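Local coordinates for 6-phosphogluconolactonase (Thermotoga maritima, PDB 1VL1), which hydrolyses 6-phosphogluconolactone to 6-phosphogluconate, the second step of the oxidative stage of the pentose phosphate pathway, at residues K32-M37 with A65-P70; P59-L64 with N97-S102. All coordinates share one frame; numbering follows the deposited sequence.

Contact 1: residues K32-M37 with A65-P70; sequences KIRTKM and AEQKFP
F69 packs against M37 and R34 in a Met-aromatic contact that joins the helix 25-43 to the loop leading from helix 57-64 into strand 74-82. The thioether end of M37 supplies the face contact: the terminal methyl CE sits above the middle of the F69 ring, 4.3 Å from its centroid and 9° off the normal, as a CH-pi contact, while SD approaches obliquely at 4.7 Å from the same centroid. The bend at the last torsion of M37 (chi3 61°) swings the methyl over that face. R34 contributes its aliphatic part, CG lying 3.9 Å from F69 CZ, and its backbone CA meets the ring edge in plane. Beyond CG the chain turns away from the ring, and its guanidinium forms a salt bridge with E31 through NH2, so the arginine offers the phenylalanine carbon and keeps its charge for its own helix. Without the ring, as with an alanine here, the M37 methyl is likely to lose the aromatic face it rests on and R34 CG its apolar neighbour. Beside this, Q67 bends back, its NE2 bonded to the backbone O of K63, and Q67 OE1 stands 3.8 Å from R34 CD.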
loop_
_atom_site.group_PDB
_atom_site.type_symbol
_atom_site.label_atom_id
_atom_site.label_comp_id
_atom_site.label_asym_id
_atom_site.label_seq_id
_atom_site.Cartn_x
_atom_site.Cartn_y
_atom_site.Cartn_z
ATOM N N LYS A 32 6.873 -14.557 -3.144
ATOM C CA LYS A 32 6.402 -13.924 -4.372
ATOM C C LYS A 32 6.873 -12.482 -4.486
ATOM O O LYS A 32 7.313 -12.036 -5.557
ATOM C CB LYS A 32 4.873 -13.960 -4.419
ATOM C CG LYS A 32 4.325 -15.325 -4.647
ATOM C CD LYS A 32 4.422 -15.622 -6.152
ATOM C CE LYS A 32 3.731 -16.867 -6.581
ATOM N NZ LYS A 32 4.484 -18.060 -6.109
ATOM N N ILE A 33 6.801 -11.748 -3.378
ATOM C CA ILE A 33 7.261 -10.358 -3.373
ATOM C C ILE A 33 8.773 -10.307 -3.564
ATOM O O ILE A 33 9.301 -9.522 -4.360
ATOM C CB ILE A 33 6.828 -9.653 -2.081
ATOM C CG1 ILE A 33 5.311 -9.544 -2.084
ATOM C CG2 ILE A 33 7.426 -8.262 -2.013
ATOM C CD1 ILE A 33 4.761 -8.901 -0.867
ATOM N N ARG A 34 9.477 -11.151 -2.856
ATOM C CA ARG A 34 10.923 -11.209 -3.037
ATOM C C ARG A 34 11.286 -11.389 -4.503
ATOM O O ARG A 34 12.158 -10.668 -5.031
ATOM C CB ARG A 34 11.569 -12.310 -2.181
ATOM C CG ARG A 34 13.085 -12.401 -2.398
ATOM C CD ARG A 34 13.726 -13.659 -1.890
ATOM N NE ARG A 34 13.307 -14.829 -2.674
ATOM C CZ ARG A 34 13.797 -15.157 -3.875
ATOM N NH1 ARG A 34 14.707 -14.402 -4.502
ATOM N NH2 ARG A 34 13.363 -16.243 -4.474
ATOM N N THR A 35 10.664 -12.387 -5.137
ATOM C CA THR A 35 10.974 -12.724 -6.525
ATOM C C THR A 35 10.733 -11.546 -7.455
ATOM O O THR A 35 11.571 -11.252 -8.320
ATOM C CB THR A 35 10.135 -13.931 -6.949
ATOM O OG1 THR A 35 10.638 -15.072 -6.253
ATOM C CG2 THR A 35 10.359 -14.274 -8.401
ATOM N N LYS A 36 9.615 -10.859 -7.237
ATOM C CA LYS A 36 9.249 -9.716 -8.066
ATOM C C LYS A 36 10.206 -8.562 -7.896
ATOM O O LYS A 36 10.622 -7.960 -8.871
ATOM C CB LYS A 36 7.847 -9.232 -7.772
ATOM C CG LYS A 36 7.380 -8.183 -8.774
ATOM C CD LYS A 36 7.098 -8.821 -10.122
ATOM C CE LYS A 36 7.851 -8.170 -11.272
ATOM N NZ LYS A 36 7.601 -8.849 -12.599
ATOM N N MET A 37 10.545 -8.261 -6.647
ATOM C CA MET A 37 11.457 -7.177 -6.336
ATOM C C MET A 37 12.823 -7.471 -6.918
ATOM O O MET A 37 13.480 -6.597 -7.462
ATOM C CB MET A 37 11.542 -6.962 -4.828
ATOM C CG MET A 37 10.224 -6.391 -4.217
ATOM S SD MET A 37 10.307 -6.108 -2.416
ATOM C CE MET A 37 11.611 -4.918 -2.405
ATOM N N ALA A 65 11.708 -7.553 5.754
ATOM C CA ALA A 65 12.807 -6.787 6.349
ATOM C C ALA A 65 14.040 -7.610 6.611
ATOM O O ALA A 65 15.127 -7.047 6.755
ATOM C CB ALA A 65 12.368 -6.118 7.623
ATOM N N GLU A 66 13.861 -8.918 6.692
ATOM C CA GLU A 66 14.932 -9.851 6.968
ATOM C C GLU A 66 15.655 -10.331 5.699
ATOM O O GLU A 66 16.687 -10.984 5.798
ATOM C CB GLU A 66 14.375 -11.046 7.770
ATOM C CG GLU A 66 13.891 -10.612 9.155
ATOM C CD GLU A 66 13.005 -11.614 9.874
ATOM O OE1 GLU A 66 12.903 -12.810 9.438
ATOM O OE2 GLU A 66 12.401 -11.175 10.899
ATOM N N GLN A 67 15.143 -9.985 4.517
ATOM C CA GLN A 67 15.733 -10.474 3.273
ATOM C C GLN A 67 16.973 -9.625 2.954
ATOM O O GLN A 67 17.015 -8.467 3.328
ATOM C CB GLN A 67 14.725 -10.369 2.123
ATOM C CG GLN A 67 13.360 -11.024 2.341
ATOM C CD GLN A 67 13.486 -12.451 2.730
ATOM O OE1 GLN A 67 13.831 -13.263 1.899
ATOM N NE2 GLN A 67 13.211 -12.778 4.002
ATOM N N LYS A 68 17.948 -10.188 2.244
ATOM C CA LYS A 68 19.142 -9.458 1.824
ATOM C C LYS A 68 18.820 -8.809 0.467
ATOM O O LYS A 68 19.045 -9.377 -0.598
ATOM C CB LYS A 68 20.353 -10.370 1.737
ATOM C CG LYS A 68 20.866 -10.890 3.101
ATOM C CD LYS A 68 21.105 -9.794 4.181
ATOM C CE LYS A 68 21.689 -10.426 5.446
ATOM N NZ LYS A 68 22.004 -9.435 6.567
ATOM N N PHE A 69 18.246 -7.622 0.550
ATOM C CA PHE A 69 18.060 -6.712 -0.590
ATOM C C PHE A 69 19.093 -5.608 -0.525
ATOM O O PHE A 69 19.661 -5.319 0.573
ATOM C CB PHE A 69 16.690 -6.072 -0.540
ATOM C CG PHE A 69 15.548 -7.009 -0.822
ATOM C CD1 PHE A 69 15.366 -7.532 -2.074
ATOM C CD2 PHE A 69 14.603 -7.288 0.166
ATOM C CE1 PHE A 69 14.287 -8.383 -2.331
ATOM C CE2 PHE A 69 13.518 -8.115 -0.090
ATOM C CZ PHE A 69 13.378 -8.681 -1.340
ATOM N N PRO A 70 19.392 -4.984 -1.670
ATOM C CA PRO A 70 20.173 -3.779 -1.655
ATOM C C PRO A 70 19.228 -2.624 -1.327
ATOM O O PRO A 70 18.686 -1.981 -2.218
ATOM C CB PRO A 70 20.721 -3.709 -3.075
ATOM C CG PRO A 70 19.675 -4.304 -3.900
ATOM C CD PRO A 70 18.994 -5.366 -3.046
#

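Contact 2: residues P59-L64 with N97-S102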
loop_
_atom_site.group_PDB
_atom_site.type_symbol
_atom_site.label_atom_id
_atom_site.label_comp_id
_atom_site.label_asym_id
_atom_site.label_seq_id
_atom_site.Cartn_x
_atom_site.Cartn_y
_atom_site.Cartn_z
ATOM N N PRO A 59 2.793 -8.284 9.041
ATOM C CA PRO A 59 3.588 -9.490 9.212
ATOM C C PRO A 59 4.401 -9.835 7.983
ATOM O O PRO A 59 5.477 -10.404 8.104
ATOM C CB PRO A 59 2.540 -10.598 9.510
ATOM C CG PRO A 59 1.381 -9.882 9.927
ATOM C CD PRO A 59 1.378 -8.561 9.308
ATOM N N VAL A 60 3.867 -9.549 6.803
ATOM C CA VAL A 60 4.640 -9.726 5.578
ATOM C C VAL A 60 5.865 -8.824 5.529
ATOM O O VAL A 60 6.968 -9.265 5.259
ATOM C CB VAL A 60 3.758 -9.575 4.342
ATOM C CG1 VAL A 60 4.586 -9.506 3.098
ATOM C CG2 VAL A 60 2.703 -10.749 4.297
ATOM N N TYR A 61 5.696 -7.565 5.879
ATOM C CA TYR A 61 6.840 -6.620 5.919
ATOM C C TYR A 61 7.887 -7.064 6.911
ATOM O O TYR A 61 9.115 -6.885 6.684
ATOM C CB TYR A 61 6.366 -5.225 6.323
ATOM C CG TYR A 61 5.313 -4.611 5.416
ATOM C CD1 TYR A 61 5.110 -5.077 4.112
ATOM C CD2 TYR A 61 4.520 -3.572 5.862
ATOM C CE1 TYR A 61 4.190 -4.531 3.289
ATOM C CE2 TYR A 61 3.566 -3.024 5.059
ATOM C CZ TYR A 61 3.418 -3.493 3.752
ATOM O OH TYR A 61 2.478 -2.949 2.951
ATOM N N GLU A 62 7.423 -7.609 8.025
ATOM C CA GLU A 62 8.322 -8.029 9.112
ATOM C C GLU A 62 9.326 -9.080 8.594
ATOM O O GLU A 62 10.496 -9.032 8.930
ATOM C CB GLU A 62 7.528 -8.565 10.292
ATOM C CG GLU A 62 8.369 -8.784 11.524
ATOM C CD GLU A 62 7.553 -9.239 12.704
ATOM O OE1 GLU A 62 6.330 -9.525 12.521
ATOM O OE2 GLU A 62 8.157 -9.328 13.802
ATOM N N LYS A 63 8.846 -10.003 7.744
ATOM C CA LYS A 63 9.709 -11.030 7.139
ATOM C C LYS A 63 10.500 -10.453 5.968
ATOM O O LYS A 63 11.675 -10.807 5.833
ATOM C CB LYS A 63 8.906 -12.213 6.652
ATOM C CG LYS A 63 8.351 -13.111 7.745
ATOM N N LEU A 64 9.893 -9.567 5.171
ATOM C CA LEU A 64 10.629 -8.905 4.059
ATOM C C LEU A 64 11.843 -8.158 4.573
ATOM O O LEU A 64 12.901 -8.173 3.959
ATOM C CB LEU A 64 9.749 -7.949 3.264
ATOM C CG LEU A 64 8.848 -8.612 2.240
ATOM C CD1 LEU A 64 7.813 -7.652 1.760
ATOM C CD2 LEU A 64 9.706 -9.121 1.058
ATOM N N ASN A 97 7.247 1.476 10.348
ATOM C CA ASN A 97 8.591 1.733 10.909
ATOM C C ASN A 97 9.038 0.627 11.860
ATOM O O ASN A 97 10.174 0.154 11.775
ATOM C CB ASN A 97 8.655 3.081 11.623
ATOM C CG ASN A 97 10.080 3.484 12.006
ATOM O OD1 ASN A 97 10.985 3.405 11.187
ATOM N ND2 ASN A 97 10.291 3.850 13.281
ATOM N N GLU A 98 8.116 0.153 12.691
ATOM C CA GLU A 98 8.420 -0.896 13.670
ATOM C C GLU A 98 8.847 -2.224 13.014
ATOM O O GLU A 98 9.746 -2.893 13.505
ATOM C CB GLU A 98 7.223 -1.089 14.603
ATOM C CG GLU A 98 7.289 -0.146 15.801
ATOM C CD GLU A 98 6.035 -0.064 16.650
ATOM O OE1 GLU A 98 5.032 -0.774 16.375
ATOM O OE2 GLU A 98 6.090 0.772 17.577
ATOM N N VAL A 99 8.140 -2.621 11.956
ATOM C CA VAL A 99 8.380 -3.924 11.304
ATOM C C VAL A 99 9.398 -3.874 10.175
ATOM O O VAL A 99 10.050 -4.895 9.878
ATOM C CB VAL A 99 7.063 -4.574 10.813
ATOM C CG1 VAL A 99 6.157 -4.879 12.026
ATOM C CG2 VAL A 99 6.393 -3.786 9.753
ATOM N N LEU A 100 9.582 -2.708 9.563
ATOM C CA LEU A 100 10.413 -2.626 8.370
ATOM C C LEU A 100 11.418 -1.507 8.389
ATOM O O LEU A 100 12.587 -1.766 8.299
ATOM C CB LEU A 100 9.521 -2.483 7.148
ATOM C CG LEU A 100 10.164 -2.294 5.783
ATOM C CD1 LEU A 100 10.993 -3.525 5.426
ATOM C CD2 LEU A 100 9.102 -2.072 4.673
ATOM N N PHE A 101 10.964 -0.258 8.476
ATOM C CA PHE A 101 11.890 0.870 8.255
ATOM C C PHE A 101 12.990 0.958 9.287
ATOM O O PHE A 101 14.052 1.494 9.008
ATOM C CB PHE A 101 11.172 2.224 8.160
ATOM C CG PHE A 101 10.082 2.325 7.135
ATOM C CD1 PHE A 101 10.133 1.693 5.888
ATOM C CD2 PHE A 101 8.962 3.141 7.416
ATOM C CE1 PHE A 101 9.074 1.846 5.003
ATOM C CE2 PHE A 101 7.981 3.316 6.511
ATOM C CZ PHE A 101 8.031 2.659 5.317
ATOM N N SER A 102 12.715 0.496 10.497
ATOM C CA SER A 102 13.686 0.544 11.604
ATOM C C SER A 102 14.428 -0.789 11.719
ATOM O O SER A 102 15.349 -0.927 12.563
ATOM C CB SER A 102 12.944 0.851 12.907
ATOM O OG SER A 102 12.302 -0.329 13.490
#
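With CG set anti to the carbonyl carbon (chi1 -59°), Y61 leads its ring away from residues 97-102 and presents its CB to V99, whose CG2 lies between the backbone N and the carbonyl carbon. Y61 CB and V99 CG2 meet at 3.7 Å, and the same V99 methyl lies at the edge of the Y61 ring, near its plane. This is a close pairing of two helices, 57-64 and 92-101, whose short segments run in broadly the same direction, their axes 7.8 Å apart at an angle of 41°. The E62 and V99 CA atoms are 4.7 Å apart. Here backbone and beta carbons do the touching, E62 CA resting 3.7 Å from V99 O and E62 CB 4.1 Å from V99 CB, while the carboxylate of E62 extends from the helix on an outstretched chain. The next residue, L100, sets CD1 4.0 Å from Y61 O, and its CB packs against Y61 CB. The helix 92-101 widens into a pi-type turn at 97-101, and N97 O accepts from both the backbone N and the OG of S102. R103 NH1 bonds to both E62 O and V99 O, tying the two backbones together beside the packed side chains. Deeper in the fold, Y61 OH is bonded to A52 O, Y61 and L100 both lie against L51 of strand 47-51, and on another flank helix 57-64 meets helix 25-43 through V60 and L64.

Overall arrangement
Helix 57-64 and the loop that follows it are the common element of the two contacts, whose centres lie about 12 Å apart on the same side of the chain's centre. Contact 1 ties that loop to helix 25-43, and contact 2 ties the helix itself to helix 92-101. The join is direct: A65 CB of contact 1 lies 3.5 Å from V99 O and 3.7 Å from L100 CD1 of contact 2, while I33 CG2 approaches L64 CD1 at 3.8 Å. Three helices and a loop are thus packed together near the mixed sheet, an example of helices and a loop of one alpha/beta fold meeting through shared residues.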